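PDB 6A2A: sesquisabinene B synthase 2 from Santalum album, which probably catalyses the metal-dependent cyclisation of farnesyl diphosphate to the sesquiterpene sesquisabinene B. Local coordinates for residues T80-E83 with F84-T87; D229-E233 with E234-N238; I136-P139 with Q140-E144; P201-A204 with K205-H209. One frame throughout, in Å; residues are numbered along the deposited sequence.

Overall arrangement
Four local contacts lie on helices and loops of the largely helical chain, all apart from the magnesium-binding residues Asp316, Asp320, Glu394 and Asn460. Interaction 2, the exit from helix 220-232, touches two of the others. Towards interaction 1, about 13 Å away between centres, Thr87 CG2 packs on Tyr231 CE1 at 3.4 Å. Towards interaction 4, about 12 Å away between centres, the link is polar: Lys206 NZ forms a salt bridge with Glu234 OE2 at 2.9 Å. Interactions 1 and 4 do not touch each other, their nearest atoms being about 7 Å apart. Interaction 3 stands alone at the surface, with interaction 1 its closest neighbour at about 19 Å between centres.

Interaction 1 of 4, residues T80-E83 with F84-T87; sequences TKLE and FIDT
Leu82 and Ile85 lie side by side and point the same way, Leu82 CD2 meeting Ile85 CD1 at 4.2 Å. Ile85 places CG1 between its backbone N and carbonyl carbon (chi1 59°), which sets that methylene 3.4 Å from Leu82 O and leaves CG2 beside the folded chain of Lys81, whose CD is 4.2 Å away. The Lys81 amine goes on to bond to the carbonyls of Ile72 and Gln74. These residues occupy the middle of helix 78-90, an alpha-helix of the terpene synthase N-terminal domain, where Ile85 also packs on helices 55-73, 98-110 and 121-133. Phe84 swings its ring away from the preceding turn, towards Leu71 and Ile72, and only its CB stays close, 3.5 Å from Thr80 O. Asp86 forms a salt bridge with Arg129 and Glu83 a hydrogen bond with His122, both partners on helix 121-133. The carbonyl oxygen of Glu83 takes two bonds from Thr87: the amide N at 3.0 Å and the hydroxyl OG1 at 2.8 Å, arriving from opposite faces of the carbonyl plane. The hydroxyl can do this because chi1 of -58° turns it back along the helix, beside its own N. A valine in place of Thr87 has no hydroxyl, and Glu83 O would probably be left with the amide N alone, one face without its donor.

Interaction 2 of 4, residues D229-E233 with E234-N238; sequences DTYEE and EEDVN
Tyr231 is overlapped on one face of its ring by Val237, whose CG2 makes a CH-pi contact 4.1 Å from the ring centroid, 22° off the normal and displaced toward the rim. The ring sits at the end of helix 220-232, where the chain leaves the helix, makes a type I beta turn from Glu234 to Val237 and enters helix 239-270. With CG anti to the backbone N (chi1 -175°), Tyr231 starts out away from this link, yet its long ring brings the phenol back to the far end of the turn. There the hydroxyl OH accepts a nearly straight bond from Asn238 N at 2.9 Å. The side chain of Asn238 runs alongside the ring, its amide nearly parallel to it at 10°, and continues to Leu241 N as the N-cap of the next helix. Glu234 approaches from another direction: its carboxylate stands steeply to the ring and OE1 lies at the ring edge, in plane, 3.6 Å from Tyr231 CD1. OE2 of the same carboxylate turns to Lys206. The turn is also tied at its start, since Glu234 N donates to Tyr231 O at 3.1 Å from above the carbonyl plane. Leu241 and Leu242 add further packing on the tyrosine. A water at the ring edge, in plane, bridges the phenol to the turn, 2.5 Å from Tyr231 OH and donating to Asp236 O at 2.6 Å.

Interaction 3 of 4, residues I136-P139 with Q140-E144; sequences IFVP and QDVFE
The backbone runs extended through Val138 and Pro139 and then winds into a 3-10 segment at Gln140, a change marked by a weak bond of 3.3 Å from Val142 N to Pro139 O. Val142 turns its side chain back on the extended part: its CG1 meets Val138 CG1 at 3.6 Å, the two valines crossing at about a right angle. The same CG1 also comes within 4.4 Å of Pro139 CG. CG2, set between the backbone N and the carbonyl carbon by chi1 of -60°, lies 3.3 Å from Pro139 O and over one face of the Phe143 ring, toward its rim. In the N-terminal domain this bend connects helix 121-133 to the small antiparallel pair of strands 147-148 and 151-152. Phe128 of that helix meets the Phe143 ring edge to face, and Val138 packs on Phe128 and Met131. With a glycine in place of Val142, Val138 CG1 would probably be left without its neighbour across the bend, and a gap would open beside Pro139 and over the Phe143 ring. Asp141 lays OD1 against Pro139 CB at 3.5 Å, while Gln140, extended beyond CG, uses OE1 to accept from Ile179 N and NE2 to donate to Asp178.

Interaction 4 of 4, residues P201-A204 with K205-H209; sequences PSLA and KKVSH
Leu203 O receives the shortest bond of this turn, from Val207 N at 2.8 Å. The valine side chain follows its amide to the same oxygen: CG2, turned beside the backbone N, stands 3.3 Å from Leu203 O and 4.5 Å from Leu203 CD1. That leucine methyl is also within 4.4 Å of Lys206 CE, so the isobutyl group meets both the valine and the aliphatic stem of the lysine. Leu203 and Val207 face helix 160-170, packing together on Val160. The residues form the start of helix 201-212 of the N-terminal domain, with Pro201 in the first turn, where its missing N-H costs no helical bond. Its carbonyl is used: Lys205 N donates to Pro201 O at 3.0 Å, and Lys206 N to Ser202 O at the same length. Both lysines lay CG back against these acceptors, with chi1 near -74° putting Lys205 CG 3.4 Å from Pro201 O, then bend at chi3 and carry their amines to helix 220-232 and the turn after it, Lys206 to Glu234 and Lys205 to Thr230. Lys205 also touches Trp226. One residue beyond the valine, Ser208 N reaches Ala204 O at 3.2 Å, and Ala204 packs its methyl on Ile198.

Interaction 1 of 4, residues T80-E83 with F84-T87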
ATOM      1  N   THR A  80      -2.402  -8.419  48.219  1.00 30.16           N
ATOM      2  CA  THR A  80      -2.089  -9.458  47.277  1.00 28.50           C
ATOM      3  C   THR A  80      -2.813  -9.142  45.962  1.00 32.30           C
ATOM      4  O   THR A  80      -2.266  -9.324  44.908  1.00 26.91           O
ATOM      5  CB  THR A  80      -2.470 -10.840  47.847  1.00 31.16           C
ATOM      6  OG1 THR A  80      -1.692 -11.009  49.047  1.00 26.34           O
ATOM      7  CG2 THR A  80      -2.193 -11.961  46.884  1.00 29.48           C
ATOM      8  N   LYS A  81      -4.049  -8.649  46.036  1.00 28.13           N
ATOM      9  CA  LYS A  81      -4.769  -8.308  44.827  1.00 29.08           C
ATOM     10  C   LYS A  81      -4.082  -7.107  44.146  1.00 25.20           C
ATOM     11  O   LYS A  81      -3.974  -7.118  42.940  1.00 29.11           O
ATOM     12  CB  LYS A  81      -6.243  -8.016  45.151  1.00 31.22           C
ATOM     13  CG  LYS A  81      -7.139  -7.675  43.961  1.00 30.90           C
ATOM     14  CD  LYS A  81      -7.134  -8.691  42.812  1.00 35.85           C
ATOM     15  CE  LYS A  81      -7.686 -10.064  43.146  1.00 39.87           C
ATOM     16  NZ  LYS A  81      -9.157 -10.057  43.251  1.00 39.93           N
ATOM     17  N   LEU A  82      -3.624  -6.121  44.884  1.00 26.97           N
ATOM     18  CA  LEU A  82      -2.962  -4.955  44.199  1.00 28.80           C
ATOM     19  C   LEU A  82      -1.689  -5.462  43.511  1.00 30.76           C
ATOM     20  O   LEU A  82      -1.349  -5.062  42.413  1.00 26.60           O
ATOM     21  CB  LEU A  82      -2.612  -3.864  45.193  1.00 26.05           C
ATOM     22  CG  LEU A  82      -3.763  -3.030  45.763  1.00 28.22           C
ATOM     23  CD1 LEU A  82      -3.227  -1.963  46.644  1.00 26.03           C
ATOM     24  CD2 LEU A  82      -4.655  -2.408  44.698  1.00 31.39           C
ATOM     25  N   GLU A  83      -0.961  -6.349  44.182  1.00 25.69           N
ATOM     26  CA  GLU A  83       0.264  -6.853  43.631  1.00 27.20           C
ATOM     27  C   GLU A  83      -0.037  -7.632  42.351  1.00 27.24           C
ATOM     28  O   GLU A  83       0.717  -7.503  41.365  1.00 27.49           O
ATOM     29  CB  GLU A  83       1.023  -7.683  44.695  1.00 25.40           C
ATOM     30  CG  GLU A  83       1.742  -6.868  45.711  1.00 25.68           C
ATOM     31  CD  GLU A  83       2.275  -7.689  46.891  1.00 29.41           C
ATOM     32  OE1 GLU A  83       1.895  -8.886  46.981  1.00 34.74           O
ATOM     33  OE2 GLU A  83       3.039  -7.147  47.694  1.00 31.04           O
ATOM     34  N   PHE A  84      -1.144  -8.384  42.278  1.00 22.75           N
ATOM     35  CA  PHE A  84      -1.451  -9.166  41.167  1.00 25.89           C
ATOM     36  C   PHE A  84      -1.828  -8.268  39.973  1.00 26.28           C
ATOM     37  O   PHE A  84      -1.356  -8.520  38.850  1.00 26.34           O
ATOM     38  CB  PHE A  84      -2.621 -10.096  41.482  1.00 26.14           C
ATOM     39  CG  PHE A  84      -2.850 -11.183  40.484  1.00 27.80           C
ATOM     40  CD1 PHE A  84      -2.048 -12.307  40.475  1.00 27.62           C
ATOM     41  CD2 PHE A  84      -3.868 -11.100  39.545  1.00 26.53           C
ATOM     42  CE1 PHE A  84      -2.243 -13.312  39.551  1.00 26.97           C
ATOM     43  CE2 PHE A  84      -4.055 -12.112  38.622  1.00 31.25           C
ATOM     44  CZ  PHE A  84      -3.245 -13.224  38.632  1.00 29.74           C
ATOM     45  N   ILE A  85      -2.666  -7.265  40.213  1.00 27.52           N
ATOM     46  CA  ILE A  85      -3.079  -6.387  39.075  1.00 26.72           C
ATOM     47  C   ILE A  85      -1.906  -5.476  38.655  1.00 24.73           C
ATOM     48  O   ILE A  85      -1.848  -5.086  37.471  1.00 27.29           O
ATOM     49  CB  ILE A  85      -4.360  -5.592  39.407  1.00 29.82           C
ATOM     50  CG1 ILE A  85      -4.192  -4.699  40.628  1.00 29.54           C
ATOM     51  CG2 ILE A  85      -5.558  -6.522  39.552  1.00 31.19           C
ATOM     52  CD1 ILE A  85      -5.216  -3.600  40.735  1.00 37.46           C
ATOM     53  N   ASP A  86      -0.982  -5.146  39.544  1.00 25.06           N
ATOM     54  CA  ASP A  86       0.292  -4.459  39.180  1.00 24.49           C
ATOM     55  C   ASP A  86       1.103  -5.338  38.240  1.00 26.39           C
ATOM     56  O   ASP A  86       1.572  -4.896  37.242  1.00 23.33           O
ATOM     57  CB  ASP A  86       1.070  -3.993  40.383  1.00 25.55           C
ATOM     58  CG  ASP A  86       2.171  -2.979  40.024  1.00 28.13           C
ATOM     59  OD1 ASP A  86       1.829  -2.041  39.228  1.00 28.52           O
ATOM     60  OD2 ASP A  86       3.316  -3.068  40.568  1.00 23.20           O
ATOM     61  N   THR A  87       1.175  -6.640  38.540  1.00 24.55           N
ATOM     62  CA  THR A  87       1.835  -7.650  37.680  1.00 23.28           C
ATOM     63  C   THR A  87       1.160  -7.779  36.320  1.00 23.54           C
ATOM     64  O   THR A  87       1.828  -7.810  35.275  1.00 22.41           O
ATOM     65  CB  THR A  87       1.833  -9.022  38.410  1.00 24.04           C
ATOM     66  OG1 THR A  87       2.514  -8.806  39.632  1.00 24.41           O
ATOM     67  CG2 THR A  87       2.524 -10.099  37.628  1.00 21.69           C
TER

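Interaction 2 of 4, residues D229-E233 with E234-N238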
ATOM      1  N   ASP A 229      10.530 -11.722  31.504  1.00 26.13           N
ATOM      2  CA  ASP A 229      11.738 -12.377  32.002  1.00 28.75           C
ATOM      3  C   ASP A 229      11.971 -12.186  33.475  1.00 33.52           C
ATOM      4  O   ASP A 229      12.325 -13.137  34.171  1.00 31.50           O
ATOM      5  CB  ASP A 229      12.965 -11.906  31.240  1.00 34.21           C
ATOM      6  CG  ASP A 229      12.986 -12.385  29.832  1.00 32.55           C
ATOM      7  OD1 ASP A 229      12.176 -13.222  29.443  1.00 36.79           O
ATOM      8  OD2 ASP A 229      13.782 -11.831  29.114  1.00 38.26           O
ATOM      9  N   THR A 230      11.781 -10.967  33.983  1.00 27.72           N
ATOM     10  CA  THR A 230      11.982 -10.689  35.392  1.00 25.13           C
ATOM     11  C   THR A 230      10.962 -11.467  36.228  1.00 25.83           C
ATOM     12  O   THR A 230      11.334 -12.065  37.267  1.00 28.63           O
ATOM     13  CB  THR A 230      11.910  -9.176  35.643  1.00 25.38           C
ATOM     14  OG1 THR A 230      13.018  -8.560  34.976  1.00 26.39           O
ATOM     15  CG2 THR A 230      11.957  -8.818  37.115  1.00 27.86           C
ATOM     16  N   TYR A 231       9.695 -11.447  35.798  1.00 23.48           N
ATOM     17  CA  TYR A 231       8.610 -12.076  36.563  1.00 27.30           C
ATOM     18  C   TYR A 231       8.851 -13.586  36.755  1.00 28.35           C
ATOM     19  O   TYR A 231       8.474 -14.159  37.804  1.00 27.81           O
ATOM     20  CB  TYR A 231       7.282 -11.928  35.831  1.00 27.13           C
ATOM     21  CG  TYR A 231       6.085 -12.435  36.581  1.00 22.88           C
ATOM     22  CD1 TYR A 231       5.871 -12.104  37.901  1.00 25.83           C
ATOM     23  CD2 TYR A 231       5.171 -13.246  35.951  1.00 25.00           C
ATOM     24  CE1 TYR A 231       4.752 -12.554  38.575  1.00 28.00           C
ATOM     25  CE2 TYR A 231       4.046 -13.705  36.608  1.00 27.18           C
ATOM     26  CZ  TYR A 231       3.851 -13.380  37.931  1.00 27.55           C
ATOM     27  OH  TYR A 231       2.736 -13.846  38.568  1.00 29.21           O
ATOM     28  N   GLU A 232       9.371 -14.215  35.728  1.00 28.04           N
ATOM     29  CA  GLU A 232       9.600 -15.676  35.701  1.00 31.75           C
ATOM     30  C   GLU A 232      10.553 -16.054  36.832  1.00 35.65           C
ATOM     31  O   GLU A 232      10.309 -17.073  37.489  1.00 34.03           O
ATOM     32  CB  GLU A 232      10.089 -16.136  34.334  1.00 32.75           C
ATOM     33  CG  GLU A 232      10.296 -17.645  34.267  1.00 39.15           C
ATOM     34  CD  GLU A 232      10.434 -18.248  32.883  1.00 42.57           C
ATOM     35  OE1 GLU A 232      10.365 -17.514  31.916  1.00 39.90           O
ATOM     36  OE2 GLU A 232      10.636 -19.473  32.779  1.00 50.71           O
ATOM     37  N   GLU A 233      11.525 -15.179  37.106  1.00 33.34           N
ATOM     38  CA  GLU A 233      12.585 -15.356  38.132  1.00 38.33           C
ATOM     39  C   GLU A 233      12.128 -14.935  39.541  1.00 36.09           C
ATOM     40  O   GLU A 233      12.924 -15.062  40.476  1.00 38.70           O
ATOM     41  CB  GLU A 233      13.821 -14.526  37.762  1.00 43.61           C
ATOM     42  CG  GLU A 233      14.452 -14.861  36.414  1.00 52.93           C
ATOM     43  CD  GLU A 233      15.122 -13.713  35.650  1.00 63.52           C
ATOM     44  OE1 GLU A 233      15.378 -12.635  36.247  1.00 64.78           O
ATOM     45  OE2 GLU A 233      15.390 -13.894  34.434  1.00 68.77           O
ATOM     46  N   GLU A 234      10.905 -14.424  39.746  1.00 33.85           N
ATOM     47  CA  GLU A 234      10.505 -13.954  41.061  1.00 38.62           C
ATOM     48  C   GLU A 234       9.927 -15.125  41.871  1.00 36.83           C
ATOM     49  O   GLU A 234       9.481 -16.103  41.305  1.00 39.54           O
ATOM     50  CB  GLU A 234       9.503 -12.807  40.970  1.00 41.83           C
ATOM     51  CG  GLU A 234      10.196 -11.455  40.929  1.00 44.97           C
ATOM     52  CD  GLU A 234       9.266 -10.275  40.733  1.00 46.43           C
ATOM     53  OE1 GLU A 234       8.218 -10.458  40.107  1.00 47.30           O
ATOM     54  OE2 GLU A 234       9.611  -9.166  41.216  1.00 62.58           O
ATOM     55  N   GLU A 235       9.862 -14.928  43.175  1.00 38.41           N
ATOM     56  CA  GLU A 235       9.423 -15.964  44.112  1.00 47.33           C
ATOM     57  C   GLU A 235       7.914 -16.202  43.996  1.00 46.27           C
ATOM     58  O   GLU A 235       7.466 -17.333  44.109  1.00 46.95           O
ATOM     59  CB  GLU A 235       9.837 -15.565  45.529  1.00 48.88           C
ATOM     60  CG  GLU A 235      11.346 -15.540  45.701  1.00 55.83           C
ATOM     61  CD  GLU A 235      11.849 -15.112  47.068  1.00 67.97           C
ATOM     62  OE1 GLU A 235      11.095 -15.279  48.055  1.00 72.66           O
ATOM     63  OE2 GLU A 235      12.998 -14.600  47.143  1.00 66.30           O
ATOM     64  N   ASP A 236       7.136 -15.144  43.805  1.00 43.14           N
ATOM     65  CA  ASP A 236       5.660 -15.255  43.764  1.00 51.03           C
ATOM     66  C   ASP A 236       5.049 -15.423  42.370  1.00 48.24           C
ATOM     67  O   ASP A 236       3.925 -14.990  42.130  1.00 52.50           O
ATOM     68  CB  ASP A 236       5.017 -14.023  44.411  1.00 54.52           C
ATOM     69  CG  ASP A 236       5.294 -12.733  43.627  1.00 59.41           C
ATOM     70  OD1 ASP A 236       5.493 -12.769  42.375  1.00 54.36           O
ATOM     71  OD2 ASP A 236       5.346 -11.683  44.295  1.00 64.52           O
ATOM     72  N   VAL A 237       5.740 -16.096  41.471  1.00 43.14           N
ATOM     73  CA  VAL A 237       5.253 -16.183  40.085  1.00 41.90           C
ATOM     74  C   VAL A 237       4.037 -17.111  40.013  1.00 40.25           C
ATOM     75  O   VAL A 237       4.036 -18.214  40.580  1.00 43.19           O
ATOM     76  CB  VAL A 237       6.362 -16.650  39.121  1.00 38.51           C
ATOM     77  CG1 VAL A 237       7.082 -17.899  39.614  1.00 43.95           C
ATOM     78  CG2 VAL A 237       5.814 -16.874  37.718  1.00 40.30           C
ATOM     79  N   ASN A 238       3.011 -16.650  39.306  1.00 35.01           N
ATOM     80  CA  ASN A 238       1.854 -17.430  38.904  1.00 34.61           C
ATOM     81  C   ASN A 238       2.099 -17.939  37.487  1.00 42.32           C
ATOM     82  O   ASN A 238       2.116 -17.127  36.520  1.00 31.69           O
ATOM     83  CB  ASN A 238       0.561 -16.605  38.967  1.00 34.15           C
ATOM     84  CG  ASN A 238      -0.710 -17.366  38.643  1.00 35.77           C
ATOM     85  OD1 ASN A 238      -0.865 -17.941  37.562  1.00 35.25           O
ATOM     86  ND2 ASN A 238      -1.662 -17.341  39.563  1.00 38.75           N
TER
HETATM   87  O   HOH W   1       2.299 -13.271  40.957  1.00 32.75           O

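Interaction 3 of 4, residues I136-P139 with Q140-E144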
ATOM      1  N   ILE A 136      -8.352   7.404  41.196  1.00 29.34           N
ATOM      2  CA  ILE A 136      -8.889   7.398  42.572  1.00 31.73           C
ATOM      3  C   ILE A 136      -7.862   8.102  43.453  1.00 28.92           C
ATOM      4  O   ILE A 136      -6.706   7.630  43.626  1.00 32.07           O
ATOM      5  CB  ILE A 136      -9.222   5.958  43.012  1.00 32.57           C
ATOM      6  CG1 ILE A 136     -10.377   5.363  42.221  1.00 35.65           C
ATOM      7  CG2 ILE A 136      -9.504   5.908  44.502  1.00 37.70           C
ATOM      8  CD1 ILE A 136     -10.417   3.865  42.241  1.00 35.64           C
ATOM      9  N   PHE A 137      -8.225   9.279  43.965  1.00 25.79           N
ATOM     10  CA  PHE A 137      -7.317  10.117  44.633  1.00 27.79           C
ATOM     11  C   PHE A 137      -6.924   9.533  46.001  1.00 31.37           C
ATOM     12  O   PHE A 137      -7.767   8.969  46.700  1.00 33.48           O
ATOM     13  CB  PHE A 137      -7.936  11.487  44.900  1.00 28.62           C
ATOM     14  CG  PHE A 137      -6.965  12.474  45.461  1.00 28.44           C
ATOM     15  CD1 PHE A 137      -5.984  13.014  44.646  1.00 28.66           C
ATOM     16  CD2 PHE A 137      -6.957  12.812  46.801  1.00 30.65           C
ATOM     17  CE1 PHE A 137      -5.054  13.900  45.158  1.00 28.13           C
ATOM     18  CE2 PHE A 137      -6.026  13.708  47.304  1.00 29.16           C
ATOM     19  CZ  PHE A 137      -5.077  14.251  46.478  1.00 31.67           C
ATOM     20  N   VAL A 138      -5.652   9.680  46.331  1.00 26.69           N
ATOM     21  CA  VAL A 138      -5.078   9.340  47.623  1.00 28.83           C
ATOM     22  C   VAL A 138      -4.181  10.503  47.936  1.00 27.86           C
ATOM     23  O   VAL A 138      -3.436  10.887  47.065  1.00 30.04           O
ATOM     24  CB  VAL A 138      -4.276   8.023  47.619  1.00 25.84           C
ATOM     25  CG1 VAL A 138      -3.666   7.761  48.982  1.00 26.75           C
ATOM     26  CG2 VAL A 138      -5.113   6.843  47.204  1.00 23.62           C
ATOM     27  N   PRO A 139      -4.276  11.086  49.129  1.00 28.91           N
ATOM     28  CA  PRO A 139      -3.501  12.223  49.497  1.00 28.11           C
ATOM     29  C   PRO A 139      -2.034  11.884  49.790  1.00 27.97           C
ATOM     30  O   PRO A 139      -1.736  10.759  50.213  1.00 30.92           O
ATOM     31  CB  PRO A 139      -4.138  12.783  50.781  1.00 30.86           C
ATOM     32  CG  PRO A 139      -4.869  11.626  51.342  1.00 32.45           C
ATOM     33  CD  PRO A 139      -5.234  10.736  50.187  1.00 31.38           C
ATOM     34  N   GLN A 140      -1.163  12.827  49.567  1.00 24.56           N
ATOM     35  CA  GLN A 140       0.261  12.641  49.837  1.00 26.57           C
ATOM     36  C   GLN A 140       0.467  12.452  51.349  1.00 30.27           C
ATOM     37  O   GLN A 140       1.481  11.943  51.765  1.00 30.44           O
ATOM     38  CB  GLN A 140       1.143  13.802  49.409  1.00 27.83           C
ATOM     39  CG  GLN A 140       0.873  15.132  50.110  1.00 29.15           C
ATOM     40  CD  GLN A 140       1.937  16.172  49.922  1.00 31.11           C
ATOM     41  OE1 GLN A 140       2.970  15.966  49.287  1.00 30.62           O
ATOM     42  NE2 GLN A 140       1.705  17.339  50.503  1.00 29.97           N
ATOM     43  N   ASP A 141      -0.479  12.940  52.157  1.00 30.07           N
ATOM     44  CA  ASP A 141      -0.433  12.774  53.619  1.00 34.42           C
ATOM     45  C   ASP A 141      -0.295  11.330  54.117  1.00 30.42           C
ATOM     46  O   ASP A 141       0.158  11.107  55.262  1.00 31.78           O
ATOM     47  CB  ASP A 141      -1.744  13.388  54.195  1.00 35.84           C
ATOM     48  CG  ASP A 141      -1.947  14.852  53.754  1.00 46.20           C
ATOM     49  OD1 ASP A 141      -2.231  15.106  52.527  1.00 42.39           O
ATOM     50  OD2 ASP A 141      -1.830  15.736  54.635  1.00 53.01           O
ATOM     51  N   VAL A 142      -0.737  10.359  53.338  1.00 27.86           N
ATOM     52  CA  VAL A 142      -0.530   8.942  53.692  1.00 30.63           C
ATOM     53  C   VAL A 142       0.946   8.635  53.978  1.00 29.53           C
ATOM     54  O   VAL A 142       1.208   7.595  54.663  1.00 33.26           O
ATOM     55  CB  VAL A 142      -1.066   7.951  52.651  1.00 26.74           C
ATOM     56  CG1 VAL A 142      -2.558   8.096  52.430  1.00 29.31           C
ATOM     57  CG2 VAL A 142      -0.253   8.007  51.352  1.00 29.34           C
ATOM     58  N   PHE A 143       1.898   9.439  53.496  1.00 28.49           N
ATOM     59  CA  PHE A 143       3.318   9.150  53.698  1.00 28.94           C
ATOM     60  C   PHE A 143       3.837   9.835  54.947  1.00 29.94           C
ATOM     61  O   PHE A 143       4.962   9.546  55.322  1.00 28.58           O
ATOM     62  CB  PHE A 143       4.176   9.515  52.480  1.00 25.35           C
ATOM     63  CG  PHE A 143       3.831   8.677  51.292  1.00 24.99           C
ATOM     64  CD1 PHE A 143       4.184   7.334  51.226  1.00 23.06           C
ATOM     65  CD2 PHE A 143       3.121   9.221  50.235  1.00 26.33           C
ATOM     66  CE1 PHE A 143       3.838   6.566  50.136  1.00 24.51           C
ATOM     67  CE2 PHE A 143       2.757   8.443  49.165  1.00 26.72           C
ATOM     68  CZ  PHE A 143       3.115   7.116  49.110  1.00 26.31           C
ATOM     69  N   GLU A 144       3.011  10.662  55.647  1.00 28.77           N
ATOM     70  CA  GLU A 144       3.572  11.540  56.709  1.00 29.41           C
ATOM     71  C   GLU A 144       4.162  10.689  57.851  1.00 29.09           C
ATOM     72  O   GLU A 144       5.131  11.082  58.463  1.00 28.04           O
ATOM     73  CB  GLU A 144       2.500  12.476  57.280  1.00 35.98           C
ATOM     74  CG  GLU A 144       3.010  13.345  58.422  1.00 37.43           C
ATOM     75  CD  GLU A 144       3.986  14.428  57.985  1.00 41.20           C
ATOM     76  OE1 GLU A 144       5.037  14.609  58.661  1.00 41.57           O
ATOM     77  OE2 GLU A 144       3.700  15.100  56.951  1.00 42.77           O
TER

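Interaction 4 of 4, residues P201-A204 with K205-H209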
ATOM      1  N   PRO A 201      18.698 -11.436  43.396  1.00 37.80           N
ATOM      2  CA  PRO A 201      18.741 -11.178  41.982  1.00 35.56           C
ATOM      3  C   PRO A 201      17.515 -10.405  41.485  1.00 31.27           C
ATOM      4  O   PRO A 201      17.719  -9.458  40.718  1.00 31.40           O
ATOM      5  CB  PRO A 201      18.786 -12.562  41.315  1.00 37.11           C
ATOM      6  CG  PRO A 201      19.397 -13.425  42.368  1.00 41.35           C
ATOM      7  CD  PRO A 201      18.803 -12.897  43.647  1.00 38.01           C
ATOM      8  N   SER A 202      16.296 -10.791  41.856  1.00 28.94           N
ATOM      9  CA  SER A 202      15.150 -10.141  41.155  1.00 30.85           C
ATOM     10  C   SER A 202      14.993  -8.700  41.655  1.00 30.33           C
ATOM     11  O   SER A 202      14.731  -7.769  40.854  1.00 28.87           O
ATOM     12  CB  SER A 202      13.879 -10.933  41.221  1.00 35.21           C
ATOM     13  OG  SER A 202      13.234 -10.845  42.469  1.00 41.87           O
ATOM     14  N   LEU A 203      15.178  -8.477  42.949  1.00 30.60           N
ATOM     15  CA  LEU A 203      15.111  -7.142  43.459  1.00 31.06           C
ATOM     16  C   LEU A 203      16.270  -6.316  42.905  1.00 28.17           C
ATOM     17  O   LEU A 203      16.072  -5.110  42.564  1.00 28.84           O
ATOM     18  CB  LEU A 203      15.073  -7.192  44.994  1.00 35.18           C
ATOM     19  CG  LEU A 203      14.480  -5.985  45.718  1.00 33.79           C
ATOM     20  CD1 LEU A 203      13.203  -5.463  45.066  1.00 30.87           C
ATOM     21  CD2 LEU A 203      14.238  -6.317  47.182  1.00 34.55           C
ATOM     22  N   ALA A 204      17.476  -6.868  42.810  1.00 26.94           N
ATOM     23  CA  ALA A 204      18.624  -6.140  42.230  1.00 33.12           C
ATOM     24  C   ALA A 204      18.302  -5.621  40.828  1.00 32.43           C
ATOM     25  O   ALA A 204      18.668  -4.478  40.469  1.00 31.75           O
ATOM     26  CB  ALA A 204      19.862  -7.005  42.121  1.00 34.76           C
ATOM     27  N   LYS A 205      17.703  -6.495  40.045  1.00 26.31           N
ATOM     28  CA  LYS A 205      17.361  -6.168  38.668  1.00 27.06           C
ATOM     29  C   LYS A 205      16.330  -5.043  38.668  1.00 25.25           C
ATOM     30  O   LYS A 205      16.478  -4.049  37.927  1.00 25.55           O
ATOM     31  CB  LYS A 205      16.736  -7.335  37.916  1.00 29.22           C
ATOM     32  CG  LYS A 205      17.652  -8.463  37.482  1.00 41.57           C
ATOM     33  CD  LYS A 205      16.952  -9.450  36.521  1.00 43.41           C
ATOM     34  CE  LYS A 205      16.426  -8.746  35.280  1.00 46.98           C
ATOM     35  NZ  LYS A 205      15.799  -9.660  34.283  1.00 47.35           N
ATOM     36  N   LYS A 206      15.286  -5.223  39.435  1.00 23.31           N
ATOM     37  CA  LYS A 206      14.175  -4.253  39.450  1.00 23.33           C
ATOM     38  C   LYS A 206      14.654  -2.896  39.940  1.00 22.99           C
ATOM     39  O   LYS A 206      14.180  -1.856  39.406  1.00 21.84           O
ATOM     40  CB  LYS A 206      13.017  -4.703  40.336  1.00 24.89           C
ATOM     41  CG  LYS A 206      12.211  -5.818  39.710  1.00 28.94           C
ATOM     42  CD  LYS A 206      10.788  -5.869  40.167  1.00 34.31           C
ATOM     43  CE  LYS A 206      10.658  -6.270  41.605  1.00 39.91           C
ATOM     44  NZ  LYS A 206       9.233  -6.435  41.987  1.00 41.58           N
ATOM     45  N   VAL A 207      15.603  -2.858  40.893  1.00 20.85           N
ATOM     46  CA  VAL A 207      16.037  -1.558  41.435  1.00 22.76           C
ATOM     47  C   VAL A 207      16.849  -0.784  40.393  1.00 21.04           C
ATOM     48  O   VAL A 207      16.672   0.419  40.206  1.00 20.62           O
ATOM     49  CB  VAL A 207      16.818  -1.715  42.749  1.00 23.34           C
ATOM     50  CG1 VAL A 207      17.633  -0.490  43.073  1.00 21.74           C
ATOM     51  CG2 VAL A 207      15.877  -2.063  43.866  1.00 25.89           C
ATOM     52  N   SER A 208      17.759  -1.490  39.742  1.00 21.04           N
ATOM     53  CA  SER A 208      18.611  -0.934  38.732  1.00 22.89           C
ATOM     54  C   SER A 208      17.764  -0.369  37.578  1.00 19.45           C
ATOM     55  O   SER A 208      18.034   0.749  37.060  1.00 20.94           O
ATOM     56  CB  SER A 208      19.563  -2.018  38.301  1.00 26.10           C
ATOM     57  OG  SER A 208      20.391  -1.552  37.296  1.00 29.87           O
ATOM     58  N   HIS A 209      16.794  -1.159  37.179  1.00 19.12           N
ATOM     59  CA  HIS A 209      15.883  -0.837  36.105  1.00 19.91           C
ATOM     60  C   HIS A 209      15.109   0.416  36.478  1.00 19.75           C
ATOM     61  O   HIS A 209      14.977   1.346  35.664  1.00 19.67           O
ATOM     62  CB  HIS A 209      14.966  -2.002  35.853  1.00 18.60           C
ATOM     63  CG  HIS A 209      14.121  -1.940  34.627  1.00 18.66           C
ATOM     64  ND1 HIS A 209      14.645  -2.183  33.381  1.00 19.01           N
ATOM     65  CD2 HIS A 209      12.788  -1.855  34.461  1.00 18.99           C
ATOM     66  CE1 HIS A 209      13.671  -2.250  32.490  1.00 20.48           C
ATOM     67  NE2 HIS A 209      12.516  -2.054  33.116  1.00 19.74           N
TER